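Local coordinates for catechol 2,3-dioxygenase (Rhodococcus sp. dk17, PDB 2WL9) that catalyses the iron-dependent extradiol ring cleavage of catechols with dioxygen, a step in the breakdown of aromatic hydrocarbons, at the interface of chains A and B. Numbering follows the deposited sequence. Chains: chain A/B, Catechol 2,3-dioxygenase.

The interface of chains A and B. Residues chain A 47, 124, 126-127; chain B 245, 248, 278, 280-282.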
loop_
_atom_site.group_PDB
_atom_site.type_symbol
_atom_site.label_atom_id
_atom_site.label_comp_id
_atom_site.label_asym_id
_atom_site.label_seq_id
_atom_site.Cartn_x
_atom_site.Cartn_y
_atom_site.Cartn_z
ATOM N N ARG A 47 18.857 14.055 -16.695
ATOM C CA ARG A 47 19.474 13.066 -17.591
ATOM C C ARG A 47 19.760 13.580 -19.013
ATOM O O ARG A 47 20.752 13.185 -19.630
ATOM C CB ARG A 47 18.558 11.855 -17.712
ATOM C CG ARG A 47 18.842 10.668 -16.805
ATOM C CD ARG A 47 18.124 9.429 -17.391
ATOM N NE ARG A 47 16.857 9.830 -18.007
ATOM C CZ ARG A 47 16.231 9.195 -18.998
ATOM N NH1 ARG A 47 16.715 8.072 -19.527
ATOM N NH2 ARG A 47 15.099 9.695 -19.460
ATOM N N VAL A 124 19.886 11.869 -24.496
ATOM C CA VAL A 124 19.982 11.640 -23.059
ATOM C C VAL A 124 21.388 11.121 -22.752
ATOM O O VAL A 124 21.880 10.184 -23.402
ATOM C CB VAL A 124 18.879 10.643 -22.590
ATOM C CG1 VAL A 124 18.896 10.452 -21.074
ATOM C CG2 VAL A 124 17.507 11.131 -23.036
ATOM N N THR A 126 22.768 9.430 -20.212
ATOM C CA THR A 126 22.605 8.557 -19.060
ATOM C C THR A 126 23.962 8.235 -18.439
ATOM O O THR A 126 24.086 8.196 -17.212
ATOM C CB THR A 126 21.827 7.273 -19.446
ATOM O OG1 THR A 126 20.624 7.643 -20.127
ATOM C CG2 THR A 126 21.455 6.442 -18.208
ATOM N N SER A 127 24.977 8.056 -19.287
ATOM C CA SER A 127 26.319 7.622 -18.857
ATOM C C SER A 127 27.082 8.598 -17.953
ATOM O O SER A 127 27.991 8.196 -17.226
ATOM C CB SER A 127 27.182 7.295 -20.075
ATOM O OG SER A 127 27.381 8.448 -20.870
ATOM N N SER B 245 22.521 2.182 -22.481
ATOM C CA SER B 245 21.772 3.322 -21.947
ATOM C C SER B 245 20.268 3.225 -22.208
ATOM O O SER B 245 19.470 3.852 -21.499
ATOM C CB SER B 245 22.326 4.646 -22.479
ATOM O OG SER B 245 23.669 4.820 -22.079
ATOM N N GLU B 248 18.939 -0.230 -19.990
ATOM C CA GLU B 248 19.576 -0.196 -18.656
ATOM C C GLU B 248 19.679 -1.585 -17.996
ATOM O O GLU B 248 19.755 -1.713 -16.771
ATOM C CB GLU B 248 18.911 0.849 -17.740
ATOM C CG GLU B 248 18.997 2.274 -18.312
ATOM C CD GLU B 248 18.619 3.380 -17.329
ATOM O OE1 GLU B 248 18.533 3.130 -16.108
ATOM O OE2 GLU B 248 18.415 4.520 -17.799
ATOM N N TYR B 278 20.601 8.043 -27.499
ATOM C CA TYR B 278 21.832 8.025 -26.715
ATOM C C TYR B 278 23.040 8.023 -27.637
ATOM O O TYR B 278 22.917 7.714 -28.823
ATOM C CB TYR B 278 21.846 6.793 -25.798
ATOM C CG TYR B 278 20.502 6.545 -25.145
ATOM C CD1 TYR B 278 19.591 5.647 -25.695
ATOM C CD2 TYR B 278 20.127 7.235 -23.990
ATOM C CE1 TYR B 278 18.343 5.439 -25.117
ATOM C CE2 TYR B 278 18.879 7.020 -23.393
ATOM C CZ TYR B 278 17.995 6.119 -23.967
ATOM O OH TYR B 278 16.761 5.904 -23.396
ATOM N N ARG B 280 26.108 6.687 -26.300
ATOM C CA ARG B 280 26.948 5.629 -25.734
ATOM C C ARG B 280 26.225 4.818 -24.656
ATOM O O ARG B 280 25.107 5.154 -24.267
ATOM C CB ARG B 280 28.258 6.205 -25.177
ATOM C CG ARG B 280 28.092 7.139 -23.984
ATOM C CD ARG B 280 29.403 7.285 -23.237
ATOM N NE ARG B 280 29.520 6.290 -22.172
ATOM C CZ ARG B 280 30.575 6.156 -21.372
ATOM N NH1 ARG B 280 31.638 6.939 -21.525
ATOM N NH2 ARG B 280 30.568 5.229 -20.421
ATOM N N ASP B 281 26.888 3.755 -24.195
ATOM C CA ASP B 281 26.417 2.876 -23.123
ATOM C C ASP B 281 26.824 3.429 -21.752
ATOM O O ASP B 281 27.643 4.350 -21.664
ATOM C CB ASP B 281 27.047 1.489 -23.283
ATOM C CG ASP B 281 26.358 0.628 -24.334
ATOM O OD1 ASP B 281 25.427 1.097 -25.028
ATOM O OD2 ASP B 281 26.760 -0.549 -24.444
ATOM N N ILE B 282 26.264 2.853 -20.688
ATOM C CA ILE B 282 26.518 3.332 -19.318
ATOM C C ILE B 282 27.876 2.860 -18.795
ATOM O O ILE B 282 28.744 3.683 -18.497
ATOM C CB ILE B 282 25.370 2.955 -18.327
ATOM C CG1 ILE B 282 24.008 3.331 -18.911
ATOM C CG2 ILE B 282 25.567 3.662 -16.965
ATOM C CD1 ILE B 282 22.793 2.857 -18.085
HETATM O O HOH W 1 28.761 5.744 -16.597
HETATM O O HOH W 2 18.543 5.975 -20.037
#
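Loop meets loop in this patch of the contact between two copies of the dioxygenase in the deposited octamer, and the polar links across it run through water; the structure alone does not show whether this contact forms in solution. A:Thr126 enters with its two branches turned to different neighbours. Its methyl CG2, anti to the backbone N, meets the B:Glu248 carboxylate tip to tip, and the side chain crosses that of B:Ile282 obliquely, CG2 lying 3.8 Å from CD1. The hydroxyl OG1, beside the backbone N (chi1 -51°), is 2.7 Å from water 2. That water is also shared by A:Arg47 NH1, in the plane of the guanidinium, by the backbone carbonyl O of B:Ser245 and by B:Glu248 OE2, so it links polar groups of both chains. With A:Arg47 NH1 4.3 Å from B:Glu248 OE2, the two groups, probably oppositely charged, may attract each other across the water. A:Val124 lays CG1 over one face of the same guanidinium, while its CB packs alongside the B:Tyr278 ring, 3.7 Å from CE2. A:Ser127, which follows A:Thr126, sets CB and OG against the bent chain of B:Arg280 (chi3 -91°), with CB 3.3 Å from NE. An intrachain hydrogen bond from NE to B:Asp281 O, 169° at the hydrogen, steadies that arginine. Nearby, B:Ser245 OG bonds to B:Arg280 O on a carbonyl lone pair. Water 1 makes another bridge, 2.6 Å from A:Ser127 O and 2.8 Å from B:Ile282 O.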